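Local coordinates for OBG-type G domain-containing protein (PDB 2E87) that probably binds GTP as an Obg-type G protein and is bound to GDP in this crystal, at residues A[74-78]-A[242-246]; A[43-47]-A[116-120]. All coordinates share one frame; numbering follows the deposited sequence.

Contact 1: A[74-78]-A[242-246]. With SO4 (sulfate ion), chain D.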
# COMPACT_ATOMS: atom_id res chain seq x y z
N LEU A 74 -5.06 -1.77 6.69
CA LEU A 74 -3.82 -2.17 6.04
C LEU A 74 -2.66 -2.28 7.00
O LEU A 74 -2.63 -1.66 8.05
CB LEU A 74 -3.46 -1.17 4.94
CG LEU A 74 -4.44 -1.09 3.76
CD1 LEU A 74 -3.90 -0.21 2.68
CD2 LEU A 74 -4.68 -2.48 3.22
N PRO A 75 -1.68 -3.12 6.65
CA PRO A 75 -0.52 -3.24 7.54
C PRO A 75 0.15 -1.84 7.55
O PRO A 75 0.09 -1.13 6.54
CB PRO A 75 0.33 -4.29 6.84
CG PRO A 75 -0.69 -5.18 6.22
CD PRO A 75 -1.69 -4.20 5.65
N LYS A 76 0.75 -1.46 8.67
CA LYS A 76 1.40 -0.16 8.81
C LYS A 76 2.33 0.20 7.66
O LYS A 76 2.39 1.36 7.26
CB LYS A 76 2.18 -0.08 10.12
CG LYS A 76 1.29 -0.03 11.34
CD LYS A 76 2.07 0.30 12.61
CE LYS A 76 1.15 0.39 13.83
NZ LYS A 76 1.86 0.96 15.03
N PHE A 77 3.04 -0.79 7.15
CA PHE A 77 3.96 -0.57 6.04
C PHE A 77 3.23 -0.00 4.83
O PHE A 77 3.69 0.96 4.23
CB PHE A 77 4.67 -1.89 5.69
CG PHE A 77 5.49 -1.82 4.43
CD1 PHE A 77 6.67 -1.09 4.39
CD2 PHE A 77 5.06 -2.49 3.28
CE1 PHE A 77 7.43 -1.02 3.22
CE2 PHE A 77 5.81 -2.43 2.10
CZ PHE A 77 7.00 -1.68 2.07
N TYR A 78 2.10 -0.60 4.47
CA TYR A 78 1.32 -0.11 3.33
C TYR A 78 0.66 1.23 3.66
O TYR A 78 0.51 2.09 2.78
CB TYR A 78 0.28 -1.13 2.88
CG TYR A 78 0.83 -2.20 1.96
CD1 TYR A 78 1.77 -1.89 1.00
CD2 TYR A 78 0.39 -3.52 2.04
CE1 TYR A 78 2.27 -2.83 0.14
CE2 TYR A 78 0.89 -4.49 1.16
CZ TYR A 78 1.84 -4.13 0.21
OH TYR A 78 2.34 -5.05 -0.67
N ALA A 242 9.74 3.75 6.16
CA ALA A 242 8.61 2.83 6.19
C ALA A 242 9.13 1.41 6.44
O ALA A 242 8.40 0.56 6.96
CB ALA A 242 7.85 2.89 4.86
N LEU A 243 10.39 1.16 6.08
CA LEU A 243 11.01 -0.16 6.26
C LEU A 243 10.95 -0.61 7.72
O LEU A 243 11.08 -1.79 8.01
CB LEU A 243 12.46 -0.15 5.75
CG LEU A 243 12.65 0.17 4.25
CD1 LEU A 243 14.13 0.20 3.88
CD2 LEU A 243 11.93 -0.86 3.41
N ARG A 244 10.73 0.34 8.64
CA ARG A 244 10.61 0.03 10.07
C ARG A 244 9.44 -0.91 10.31
O ARG A 244 9.47 -1.72 11.25
CB ARG A 244 10.34 1.29 10.91
CG ARG A 244 11.39 2.38 10.87
CD ARG A 244 10.96 3.55 11.77
NE ARG A 244 11.88 4.69 11.69
CZ ARG A 244 11.74 5.83 12.36
NH1 ARG A 244 10.71 6.00 13.18
NH2 ARG A 244 12.63 6.81 12.21
N TYR A 245 8.42 -0.79 9.48
CA TYR A 245 7.22 -1.61 9.61
C TYR A 245 7.25 -2.94 8.85
O TYR A 245 6.34 -3.76 9.00
CB TYR A 245 6.01 -0.79 9.18
CG TYR A 245 5.88 0.49 9.97
CD1 TYR A 245 5.77 1.71 9.33
CD2 TYR A 245 5.87 0.47 11.36
CE1 TYR A 245 5.65 2.89 10.05
CE2 TYR A 245 5.75 1.63 12.09
CZ TYR A 245 5.64 2.84 11.44
OH TYR A 245 5.50 4.00 12.16
N LEU A 246 8.28 -3.14 8.04
CA LEU A 246 8.45 -4.36 7.26
C LEU A 246 9.56 -5.23 7.86
O LEU A 246 9.35 -6.41 8.16
CB LEU A 246 8.81 -4.01 5.83
CG LEU A 246 9.09 -5.15 4.86
CD1 LEU A 246 7.87 -6.04 4.68
CD2 LEU A 246 9.49 -4.53 3.54
S SO4 D . 1.18 -4.36 11.07
O1 SO4 D . 1.88 -5.43 10.20
O2 SO4 D . 1.33 -2.96 10.53
O3 SO4 D . -0.31 -4.72 11.14
O4 SO4 D . 1.81 -4.33 12.47
O HOH W 1 3.18 -3.48 8.88
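Phe-77 and Tyr-245 are joined through a single water, which accepts from Phe-77 N at 3.2 Å and donates to Tyr-245 O, also 3.2 Å away. The pair sits where the helical bundle of the NOG1 N-terminal domain meets the P-loop GTPase domain: the first turn of helix 76-86 leans on the loop between helix 234-241 and strand 249-254. The other contacts across the interface are largely apolar. Lys-76 lays CB over one face of the Tyr-245 ring in a CH-pi contact, 4.0 Å from CB to the ring centroid and 22° off the normal. Its extended chain then runs on past the rim of the tyrosine, with CD beside CE2, and carries the ammonium group away from the loop. Phe-77 supplies the buried part. With CG anti to the backbone N (chi1 171°), the ring is directed to Leu-246, which covers one face; Leu-246 CB lies 4.3 Å from the Phe-77 centroid, and CD2 of the same leucine stands over the rim near CE1 and CZ. Leu-246 also packs on Gln-217 and Ile-219 of strand 214-220, so the phenylalanine is linked through it to the central sheet. Ala-242 lies against Glu-80 and Leu-81, extending the contact along helix 76-86. At the amino end of that helix, just after Pro-75 at the N-cap position, sits a sulfate ion, probably from the crystallisation liquor; the helix end may favour an anion there, although its bonds from Lys-76 N and the bridging water are suspiciously short and its exact placing doubtful. Ala-242 O accepts from Tyr-245 N within the loop and meets the Phe-77 ring at its edge, 3.5 Å from CD1.

Contact 2: A[43-47]-A[116-120]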
# COMPACT_ATOMS: atom_id res chain seq x y z
N ARG A 43 -46.92 10.82 -13.43
CA ARG A 43 -46.45 10.86 -12.05
C ARG A 43 -45.71 9.59 -11.63
O ARG A 43 -44.70 9.67 -10.92
CB ARG A 43 -47.64 11.14 -11.11
CG ARG A 43 -47.29 11.18 -9.62
CD ARG A 43 -48.43 11.78 -8.79
NE ARG A 43 -49.65 10.96 -8.81
CZ ARG A 43 -50.89 11.46 -8.89
NH1 ARG A 43 -51.08 12.78 -8.96
NH2 ARG A 43 -51.93 10.64 -8.91
N LEU A 44 -46.18 8.43 -12.06
CA LEU A 44 -45.51 7.17 -11.71
C LEU A 44 -44.25 6.99 -12.54
O LEU A 44 -43.36 6.24 -12.17
CB LEU A 44 -46.42 5.97 -11.96
CG LEU A 44 -47.76 5.90 -11.22
CD1 LEU A 44 -48.49 4.62 -11.62
CD2 LEU A 44 -47.53 5.95 -9.72
N ARG A 45 -44.19 7.67 -13.68
CA ARG A 45 -43.02 7.56 -14.53
C ARG A 45 -41.92 8.43 -13.94
O ARG A 45 -40.77 8.00 -13.85
CB ARG A 45 -43.32 8.03 -15.96
CG ARG A 45 -43.79 6.93 -16.89
CD ARG A 45 -43.51 7.24 -18.35
NE ARG A 45 -44.05 6.19 -19.22
CZ ARG A 45 -45.31 6.16 -19.64
NH1 ARG A 45 -46.16 7.11 -19.28
NH2 ARG A 45 -45.73 5.16 -20.40
N GLU A 46 -42.29 9.64 -13.56
CA GLU A 46 -41.37 10.60 -12.99
C GLU A 46 -40.80 10.04 -11.69
O GLU A 46 -39.61 10.21 -11.41
CB GLU A 46 -42.09 11.92 -12.76
CG GLU A 46 -42.60 12.52 -14.06
CD GLU A 46 -41.49 13.02 -14.97
OE1 GLU A 46 -40.39 12.43 -14.96
OE2 GLU A 46 -41.71 13.98 -15.73
N GLU A 47 -41.64 9.35 -10.92
CA GLU A 47 -41.19 8.72 -9.68
C GLU A 47 -40.18 7.63 -10.02
O GLU A 47 -39.16 7.48 -9.34
CB GLU A 47 -42.36 8.08 -8.94
CG GLU A 47 -43.18 9.05 -8.13
CD GLU A 47 -44.44 8.42 -7.58
OE1 GLU A 47 -44.36 7.34 -6.94
OE2 GLU A 47 -45.51 9.02 -7.78
N ILE A 116 -43.51 14.55 -5.50
CA ILE A 116 -44.14 14.14 -6.75
C ILE A 116 -45.33 13.24 -6.46
O ILE A 116 -46.43 13.48 -6.94
CB ILE A 116 -43.13 13.39 -7.67
CG1 ILE A 116 -42.03 14.37 -8.11
CG2 ILE A 116 -43.84 12.82 -8.90
CD1 ILE A 116 -40.80 13.69 -8.69
N ARG A 117 -45.11 12.20 -5.66
CA ARG A 117 -46.17 11.27 -5.30
C ARG A 117 -47.38 12.02 -4.77
O ARG A 117 -48.52 11.64 -5.02
CB ARG A 117 -45.69 10.30 -4.23
CG ARG A 117 -46.80 9.44 -3.64
CD ARG A 117 -46.44 8.90 -2.27
NE ARG A 117 -47.53 8.11 -1.69
CZ ARG A 117 -47.56 7.68 -0.43
NH1 ARG A 117 -46.55 7.96 0.39
NH2 ARG A 117 -48.59 6.96 0.00
N TYR A 118 -47.12 13.12 -4.07
CA TYR A 118 -48.17 13.90 -3.44
C TYR A 118 -48.72 15.08 -4.26
O TYR A 118 -49.53 15.87 -3.76
CB TYR A 118 -47.63 14.37 -2.08
CG TYR A 118 -48.69 14.78 -1.11
CD1 TYR A 118 -49.56 13.83 -0.56
CD2 TYR A 118 -48.89 16.13 -0.80
CE1 TYR A 118 -50.61 14.22 0.28
CE2 TYR A 118 -49.93 16.53 0.04
CZ TYR A 118 -50.79 15.58 0.57
OH TYR A 118 -51.84 15.99 1.36
N SER A 119 -48.31 15.20 -5.51
CA SER A 119 -48.77 16.31 -6.36
C SER A 119 -49.86 15.92 -7.37
O SER A 119 -50.08 14.74 -7.62
CB SER A 119 -47.58 16.90 -7.12
OG SER A 119 -47.96 18.03 -7.87
N ASN A 120 -50.53 16.93 -7.92
CA ASN A 120 -51.58 16.70 -8.92
C ASN A 120 -51.47 17.72 -10.05
O ASN A 120 -52.33 17.76 -10.93
CB ASN A 120 -52.98 16.81 -8.31
CG ASN A 120 -53.27 15.69 -7.33
OD1 ASN A 120 -53.20 14.51 -7.68
ND2 ASN A 120 -53.62 16.06 -6.11
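Arg-43 reaches from helix 38-67 to the carboxyl end of helix 88-117, where NH1 is shared between two oxygens beyond the last turn. Two antiparallel helices of the long NOG1 N-terminal bundle pack here, with the arginine bonded to the turn that follows helix 88-117. Both hydrogen bonds are weak and bent. NH1 to Ser-119 O spans 2.6 Å at an N-H...O angle of only 122°. NH1 to Asn-120 OD1 spans 3.0 Å and is similarly bent. The serine carbonyl lies at the guanidinium edge, near its plane; Asn-120 OD1 approaches obliquely, its amide plane 77° from that of the guanidinium. A chain stretched out as far as CD and then bent at chi3 (65°) brings the guanidinium to this corner. Along the way the aliphatic part slides past Ile-116 in the opposite direction, with Arg-43 CG 3.9 Å from Ile-116 CG2 and CD close to the Ile-116 carbonyl oxygen. One turn on, Glu-47 continues the packing: its CG touches the same CG2 methyl, and OE2 comes to 3.4 Å from Arg-117 CA, while the charged ends of Glu-47 and Arg-117 stay apart. Glu-46 adds CB against Ile-116 CG2, but its carboxylate turns away to salt bridges with Arg-129 and Arg-49. Helix 122-142 backs the corner, Ile-125 touching Arg-43, Glu-46 and Ser-119, and Leu-128 meeting Ile-116. The turn presented to the arginine carries a bond from Ser-119 N to Ile-116 O, and Ser-119 OG is hydrogen-bonded to Asp-121 N and Glu-124 OE1.

Overall arrangement
The two contacts lie far apart in an elongated molecule, with centres about 55 Å apart and nearest atoms about 38 Å. Along the chain their segments alternate: 43-47, 74-78, 116-120, then 242-246. Helices 38-67, 76-86 and 88-117 follow one another, so the chain passes from the remote end of the bundle, at contact 2, to the domain junction at contact 1 and back again. Contact 2 thus ties helix 38-67 to the end of helix 88-117 and the turn after it, whereas contact 1 packs the near end of the bundle on the GTPase domain; both lie away from the GDP.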